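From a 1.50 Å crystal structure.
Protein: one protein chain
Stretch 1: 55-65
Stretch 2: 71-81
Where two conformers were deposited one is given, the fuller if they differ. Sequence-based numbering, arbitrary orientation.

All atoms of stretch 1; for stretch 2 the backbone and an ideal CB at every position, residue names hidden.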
ATOM      1  N   THR A  55     -10.965  -5.183 -15.682  1.00 14.04           N
ATOM      2  CA  THR A  55     -10.183  -5.331 -14.469  1.00 14.86           C
ATOM      3  C   THR A  55     -10.359  -4.113 -13.573  1.00 14.00           C
ATOM      4  O   THR A  55     -10.785  -3.043 -14.035  1.00 14.36           O
ATOM      5  CB  THR A  55      -8.687  -5.527 -14.799  1.00 14.01           C
ATOM      6  OG1 THR A  55      -8.004  -6.019 -13.640  1.00 15.14           O
ATOM      7  CG2 THR A  55      -8.043  -4.223 -15.260  1.00 14.29           C
ATOM      8  N   TRP A  56     -10.047  -4.275 -12.293  1.00 12.59           N
ATOM      9  CA  TRP A  56     -10.158  -3.166 -11.356  1.00 11.31           C
ATOM     10  C   TRP A  56      -9.097  -2.096 -11.633  1.00 12.43           C
ATOM     11  O   TRP A  56      -7.932  -2.407 -11.877  1.00 13.34           O
ATOM     12  CB  TRP A  56     -10.053  -3.657  -9.915  1.00 11.74           C
ATOM     13  CG  TRP A  56     -10.320  -2.572  -8.909  1.00 12.34           C
ATOM     14  CD1 TRP A  56     -11.541  -2.113  -8.503  1.00 15.15           C
ATOM     15  CD2 TRP A  56      -9.346  -1.811  -8.185  1.00 12.20           C
ATOM     16  NE1 TRP A  56     -11.387  -1.118  -7.565  1.00 14.42           N
ATOM     17  CE2 TRP A  56     -10.049  -0.909  -7.358  1.00 12.82           C
ATOM     18  CE3 TRP A  56      -7.949  -1.802  -8.158  1.00 15.14           C
ATOM     19  CZ2 TRP A  56      -9.402  -0.015  -6.508  1.00 15.06           C
ATOM     20  CZ3 TRP A  56      -7.311  -0.920  -7.315  1.00 16.88           C
ATOM     21  CH2 TRP A  56      -8.036  -0.037  -6.498  1.00 15.75           C
ATOM     22  N   VAL A  57      -9.515  -0.835 -11.573  1.00 11.66           N
ATOM     23  CA  VAL A  57      -8.631   0.293 -11.820  1.00 12.05           C
ATOM     24  C   VAL A  57      -8.918   1.374 -10.787  1.00 12.52           C
ATOM     25  O   VAL A  57     -10.072   1.555 -10.382  1.00 14.90           O
ATOM     26  CB  VAL A  57      -8.878   0.889 -13.234  1.00 12.03           C
ATOM     27  CG1 VAL A  57      -8.116   2.199 -13.410  1.00 14.93           C
ATOM     28  CG2 VAL A  57      -8.500  -0.122 -14.302  1.00 12.63           C
ATOM     29  N   ALA A  58      -7.879   2.086 -10.354  1.00 11.90           N
ATOM     30  CA  ALA A  58      -8.069   3.289  -9.540  1.00 11.30           C
ATOM     31  C   ALA A  58      -7.016   4.332  -9.897  1.00 10.65           C
ATOM     32  O   ALA A  58      -5.906   3.979 -10.296  1.00 12.58           O
ATOM     33  CB  ALA A  58      -8.010   2.962  -8.042  1.00 14.20           C
ATOM     34  N   LEU A  59      -7.380   5.606  -9.789  1.00 11.53           N
ATOM     35  CA  LEU A  59      -6.413   6.692  -9.840  1.00 10.02           C
ATOM     36  C   LEU A  59      -6.367   7.241  -8.435  1.00 11.46           C
ATOM     37  O   LEU A  59      -7.394   7.639  -7.900  1.00 11.52           O
ATOM     38  CB  LEU A  59      -6.862   7.791 -10.810  1.00 13.22           C
ATOM     39  CG  LEU A  59      -6.556   7.529 -12.289  1.00 12.99           C
ATOM     40  CD1 LEU A  59      -7.277   6.278 -12.778  1.00 17.95           C
ATOM     41  CD2 LEU A  59      -6.933   8.735 -13.129  1.00 15.69           C
ATOM     42  N   VAL A  60      -5.191   7.231  -7.818  1.00 10.81           N
ATOM     43  CA  VAL A  60      -5.103   7.691  -6.427  1.00 12.84           C
ATOM     44  C   VAL A  60      -4.052   8.767  -6.248  1.00 11.16           C
ATOM     45  O   VAL A  60      -3.063   8.816  -6.989  1.00 11.65           O
ATOM     46  CB  VAL A  60      -4.879   6.541  -5.411  1.00 15.72           C
ATOM     47  CG1 VAL A  60      -5.993   5.504  -5.513  1.00 14.96           C
ATOM     48  CG2 VAL A  60      -3.533   5.896  -5.605  1.00 17.71           C
ATOM     49  N   GLY A  61      -4.288   9.643  -5.276  1.00 10.77           N
ATOM     50  CA  GLY A  61      -3.409  10.768  -5.036  1.00 10.48           C
ATOM     51  C   GLY A  61      -2.328  10.481  -4.010  1.00 10.07           C
ATOM     52  O   GLY A  61      -2.116   9.324  -3.618  1.00 11.71           O
ATOM     53  N   PRO A  62      -1.639  11.543  -3.559  1.00 11.80           N
ATOM     54  CA  PRO A  62      -0.490  11.417  -2.650  1.00 13.53           C
ATOM     55  C   PRO A  62      -0.860  10.832  -1.284  1.00 11.71           C
ATOM     56  O   PRO A  62       0.003  10.273  -0.607  1.00 14.23           O
ATOM     57  CB  PRO A  62       0.002  12.860  -2.477  1.00 15.57           C
ATOM     58  CG  PRO A  62      -0.718  13.685  -3.478  1.00 17.70           C
ATOM     59  CD  PRO A  62      -1.926  12.939  -3.937  1.00 13.80           C
ATOM     60  N   HIS A  63      -2.123  10.958  -0.889  1.00 11.52           N
ATOM     61  CA  HIS A  63      -2.588  10.393   0.379  1.00 12.67           C
ATOM     62  C   HIS A  63      -3.341   9.057   0.200  1.00 11.50           C
ATOM     63  O   HIS A  63      -3.989   8.544   1.132  1.00 14.03           O
ATOM     64  CB  HIS A  63      -3.427  11.437   1.133  1.00 17.04           C
ATOM     65  CG  HIS A  63      -2.779  12.789   1.193  1.00 23.77           C
ATOM     66  ND1 HIS A  63      -1.677  13.051   1.977  1.00 26.89           N
ATOM     67  CD2 HIS A  63      -3.065  13.948   0.551  1.00 26.95           C
ATOM     68  CE1 HIS A  63      -1.316  14.313   1.824  1.00 26.56           C
ATOM     69  NE2 HIS A  63      -2.142  14.881   0.962  1.00 27.84           N
ATOM     70  N   LEU A  64      -3.218   8.490  -0.997  1.00 10.35           N
ATOM     71  CA  LEU A  64      -3.841   7.211  -1.353  1.00 10.25           C
ATOM     72  C   LEU A  64      -5.364   7.269  -1.387  1.00 12.74           C
ATOM     73  O   LEU A  64      -6.035   6.245  -1.264  1.00 15.38           O
ATOM     74  CB  LEU A  64      -3.336   6.059  -0.462  1.00 12.70           C
ATOM     75  CG  LEU A  64      -1.810   5.921  -0.400  1.00 13.19           C
ATOM     76  CD1 LEU A  64      -1.393   4.741   0.483  1.00 15.54           C
ATOM     77  CD2 LEU A  64      -1.202   5.775  -1.793  1.00 14.32           C
ATOM     78  N   GLU A  65      -5.910   8.467  -1.576  1.00 12.12           N
ATOM     79  CA  GLU A  65      -7.347   8.614  -1.789  1.00 12.84           C
ATOM     80  C   GLU A  65      -7.653   8.664  -3.279  1.00 11.07           C
ATOM     81  O   GLU A  65      -6.790   8.998  -4.089  1.00 12.00           O
ATOM     82  CB  GLU A  65      -7.880   9.866  -1.091  1.00 17.44           C
ATOM     83  CG  GLU A  65      -7.784   9.770   0.432  1.00 24.10           C
ATOM     84  CD  GLU A  65      -8.357  10.974   1.162  1.00 35.39           C
ATOM     85  OE1 GLU A  65      -9.548  11.287   0.967  1.00 38.92           O
ATOM     86  OE2 GLU A  65      -7.617  11.592   1.959  1.00 40.49           O
ATOM     87  N   UNK A  71     -15.266   8.041  -3.971  1.00 15.49           N
ATOM     88  CA  UNK A  71     -14.206   7.635  -3.042  1.00 14.76           C
ATOM     89  C   UNK A  71     -13.979   6.132  -3.060  1.00 13.03           C
ATOM     90  O   UNK A  71     -14.856   5.355  -3.467  1.00 14.81           O
ATOM     91  CB  UNK A  71     -14.547   8.086  -1.620  1.00 14.76           C
ATOM     92  N   UNK A  72     -12.798   5.718  -2.620  1.00 13.28           N
ATOM     93  CA  UNK A  72     -12.517   4.298  -2.479  1.00 13.14           C
ATOM     94  C   UNK A  72     -13.232   3.749  -1.261  1.00 12.57           C
ATOM     95  O   UNK A  72     -13.268   4.390  -0.212  1.00 14.45           O
ATOM     96  CB  UNK A  72     -11.011   4.047  -2.376  1.00 13.14           C
ATOM     97  N   UNK A  73     -13.790   2.553  -1.393  1.00 12.29           N
ATOM     98  CA  UNK A  73     -14.270   1.817  -0.232  1.00 12.75           C
ATOM     99  C   UNK A  73     -13.067   1.304   0.557  1.00 13.18           C
ATOM    100  O   UNK A  73     -11.937   1.295   0.054  1.00 13.55           O
ATOM    101  CB  UNK A  73     -15.184   0.664  -0.651  1.00 12.75           C
ATOM    102  N   UNK A  74     -13.300   0.887   1.796  1.00 12.41           N
ATOM    103  CA  UNK A  74     -12.230   0.284   2.588  1.00 12.65           C
ATOM    104  C   UNK A  74     -11.675  -0.949   1.878  1.00 13.09           C
ATOM    105  O   UNK A  74     -10.469  -1.197   1.893  1.00 13.47           O
ATOM    106  CB  UNK A  74     -12.736  -0.087   3.983  1.00 12.65           C
ATOM    107  N   UNK A  75     -12.560  -1.724   1.256  1.00 12.99           N
ATOM    108  CA  UNK A  75     -12.134  -2.893   0.495  0.50 11.36           C
ATOM    109  C   UNK A  75     -11.161  -2.499  -0.619  1.00 12.23           C
ATOM    110  O   UNK A  75     -10.152  -3.171  -0.843  1.00 13.31           O
ATOM    111  CB  UNK A  75     -13.349  -3.613  -0.094  0.50 11.36           C
ATOM    112  N   UNK A  76     -11.464  -1.410  -1.318  1.00 11.23           N
ATOM    113  CA  UNK A  76     -10.578  -0.933  -2.375  1.00 10.88           C
ATOM    114  C   UNK A  76      -9.253  -0.424  -1.818  1.00 10.18           C
ATOM    115  O   UNK A  76      -8.190  -0.676  -2.396  1.00 12.03           O
ATOM    116  CB  UNK A  76     -11.264   0.175  -3.177  1.00 10.88           C
ATOM    117  N   UNK A  77      -9.304   0.297  -0.701  1.00 10.97           N
ATOM    118  CA  UNK A  77      -8.068   0.760  -0.069  1.00 10.11           C
ATOM    119  C   UNK A  77      -7.152  -0.417   0.260  1.00 11.56           C
ATOM    120  O   UNK A  77      -5.931  -0.290   0.189  1.00 11.87           O
ATOM    121  CB  UNK A  77      -8.382   1.555   1.200  1.00 10.11           C
ATOM    122  N   UNK A  78      -7.736  -1.558   0.622  1.00 11.47           N
ATOM    123  CA  UNK A  78      -6.921  -2.722   0.977  1.00 11.65           C
ATOM    124  C   UNK A  78      -6.100  -3.246  -0.211  1.00 12.47           C
ATOM    125  O   UNK A  78      -5.113  -3.957  -0.015  1.00 14.86           O
ATOM    126  CB  UNK A  78      -7.819  -3.838   1.515  1.00 11.65           C
ATOM    127  N   UNK A  79      -6.497  -2.883  -1.431  1.00 11.96           N
ATOM    128  CA  UNK A  79      -5.753  -3.296  -2.625  1.00 12.82           C
ATOM    129  C   UNK A  79      -4.461  -2.508  -2.810  1.00 10.62           C
ATOM    130  O   UNK A  79      -3.638  -2.856  -3.655  1.00 12.90           O
ATOM    131  CB  UNK A  79      -6.630  -3.136  -3.868  1.00 12.82           C
ATOM    132  N   UNK A  80      -4.311  -1.423  -2.060  1.00  9.67           N
ATOM    133  CA  UNK A  80      -3.214  -0.490  -2.284  1.00  9.97           C
ATOM    134  C   UNK A  80      -1.955  -0.778  -1.477  1.00  9.58           C
ATOM    135  O   UNK A  80      -0.980  -0.035  -1.585  1.00 11.15           O
ATOM    136  CB  UNK A  80      -3.691   0.929  -1.967  1.00  9.97           C
ATOM    137  N   UNK A  81      -1.965  -1.834  -0.670  1.00 11.01           N
ATOM    138  CA  UNK A  81      -0.914  -2.018   0.332  1.00 11.39           C
ATOM    139  C   UNK A  81       0.176  -3.027  -0.022  1.00  9.82           C
ATOM    140  O   UNK A  81       1.247  -3.009   0.596  1.00 11.09           O
ATOM    141  CB  UNK A  81      -1.561  -2.449   1.650  1.00 11.39           C
TER

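Position 71 has phi/psi of -70/159, an extended backbone, and its CB points sideways to stretch 1 with nothing nearby. Many residues would suit, and the phi allows proline. The residue is Pro71, and it makes no contact across.

Position 72 is also extended, and its CB points toward the strand. No atom of stretch 1 lies within 5.5 Å of the ideal CB, so a side chain must be long to reach across. Ala58, Val60 and the Trp56 ring offer an apolar surface there. Leucine, isoleucine, methionine or phenylalanine would be reasonable. The residue is Leu72, with chi1 m and chi2 t. Leu72 CD1 lies 3.8 Å from Val60 CG1, and Leu72 CD2 lies 4.3 Å from Ala58 CB and 4.5 Å from Trp56 CZ2.

Position 73 precedes a helical run of backbone angles and is itself at -72/165. This is an N-cap, where serine, threonine, aspartate or asparagine can accept from a free amide. Stretch 1 is out of reach. The residue is Ser73, whose OG accepts from the N of residue 76 at 3.1 Å.

Position 74 begins the helix and points at nothing in stretch 1. Many residues would fit; it is Ala74.

Position 75 is helical, with CB sideways. Open space suits a polar or charged residue. Glu75 has chi1 t, and its end comes nearer to stretch 1 than its CB direction suggests, without touching it.

Position 76 points toward stretch 1, its ideal CB 3.8 Å from Trp56 CZ2. The indole NE1 is a donor at the ring edge. An acceptor on a flexible arm would suit, so glutamate or glutamine is likely, although an apolar chain could pack on the ring. The residue is Glu76. Trp56 NE1 donates to Glu76 OE2 at 2.9 Å and 166°, while Glu76 OE1 accepts from Ser73 N at 3.0 Å. One carboxylate thus ties the start of the helix to the tryptophan.

Position 77 is helical and sideways. Nothing of stretch 1 crowds it, so many residues would do; a polar one could use the Leu64 O on this side, directly or through a water. Ser77 OG donates to a water at 2.7 Å, and that water donates to Leu64 O, also at 2.7 Å.

Position 78 is out of reach of stretch 1, so the choice is wide. Ser78 OG donates to Glu75 O at 2.6 Å.

Position 79 has its ideal CB 4.2 Å from Trp56 CZ3. The open ring face suits an aromatic or a flat or aliphatic chain. The residue is His79, chi1 m. Its edge meets the Trp56 face, with planes at 88° and His79 ND1 3.7 Å from Trp56 CE2. His79 NE2 donates to Glu75 OE2 at 2.7 Å.

Position 80 points toward Leu64, Val60 and the Trp56 edge. This apolar pocket calls for leucine, isoleucine or methionine. Leu80 CD1 lies 4.2 Å from Leu64 CB and 4.3 Å from Val60 CG1, and Leu80 CD2 lies 4.3 Å from Trp56 CH2.

Position 81 is sideways and makes no contact across. Several residues would serve; it is Thr81.

Stretch 2 71-81: PLSAEESSHLT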
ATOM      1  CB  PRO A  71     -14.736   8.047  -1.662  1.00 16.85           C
ATOM      2  CG  PRO A  71     -16.153   8.399  -1.831  1.00 21.55           C
ATOM      3  CD  PRO A  71     -16.514   8.429  -3.288  1.00 18.21           C
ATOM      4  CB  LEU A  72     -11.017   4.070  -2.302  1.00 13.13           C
ATOM      5  CG  LEU A  72     -10.132   4.513  -3.466  1.00 14.74           C
ATOM      6  CD1 LEU A  72      -8.698   4.092  -3.215  1.00 18.51           C
ATOM      7  CD2 LEU A  72     -10.657   3.920  -4.776  1.00 17.12           C
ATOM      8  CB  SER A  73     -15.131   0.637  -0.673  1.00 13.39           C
ATOM      9  OG  SER A  73     -14.341  -0.345  -1.323  1.00 13.65           O
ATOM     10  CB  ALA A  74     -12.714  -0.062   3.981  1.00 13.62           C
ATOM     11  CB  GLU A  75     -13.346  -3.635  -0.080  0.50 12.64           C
ATOM     12  CG  GLU A  75     -13.020  -5.004  -0.667  0.50 13.29           C
ATOM     13  CD  GLU A  75     -12.622  -4.955  -2.137  0.50 14.51           C
ATOM     14  OE1 GLU A  75     -12.962  -3.974  -2.831  0.50 16.09           O
ATOM     15  OE2 GLU A  75     -11.981  -5.919  -2.605  0.50 17.37           O
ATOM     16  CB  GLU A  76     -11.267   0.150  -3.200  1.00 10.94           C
ATOM     17  CG  GLU A  76     -12.354  -0.424  -4.091  1.00 12.92           C
ATOM     18  CD  GLU A  76     -13.132   0.645  -4.827  1.00 14.14           C
ATOM     19  OE1 GLU A  76     -13.675   1.552  -4.168  1.00 15.13           O
ATOM     20  OE2 GLU A  76     -13.212   0.570  -6.068  1.00 18.35           O
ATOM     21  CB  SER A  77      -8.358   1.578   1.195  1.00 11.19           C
ATOM     22  OG  SER A  77      -8.941   2.830   0.855  1.00 12.93           O
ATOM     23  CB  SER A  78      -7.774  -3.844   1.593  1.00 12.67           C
ATOM     24  OG  SER A  78      -8.479  -4.593   0.609  1.00 15.72           O
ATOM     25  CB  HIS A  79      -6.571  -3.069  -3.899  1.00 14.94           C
ATOM     26  CG  HIS A  79      -7.902  -3.747  -3.916  1.00 18.98           C
ATOM     27  ND1 HIS A  79      -8.896  -3.396  -4.804  1.00 22.89           N
ATOM     28  CD2 HIS A  79      -8.403  -4.757  -3.169  1.00 20.17           C
ATOM     29  CE1 HIS A  79      -9.956  -4.156  -4.596  1.00 23.12           C
ATOM     30  NE2 HIS A  79      -9.685  -4.987  -3.607  1.00 24.07           N
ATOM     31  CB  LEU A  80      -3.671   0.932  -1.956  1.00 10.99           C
ATOM     32  CG  LEU A  80      -4.905   1.415  -2.723  1.00 10.15           C
ATOM     33  CD1 LEU A  80      -5.265   2.827  -2.264  1.00 11.04           C
ATOM     34  CD2 LEU A  80      -4.683   1.349  -4.246  1.00 11.42           C
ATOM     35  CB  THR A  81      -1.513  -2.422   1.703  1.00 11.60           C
ATOM     36  OG1 THR A  81      -2.312  -3.601   1.544  1.00 13.91           O
ATOM     37  CG2 THR A  81      -2.372  -1.301   2.267  1.00 13.93           C
TER
HETATM   38  O   HOH W   1      -7.227   4.857   0.706  1.00 19.68           O
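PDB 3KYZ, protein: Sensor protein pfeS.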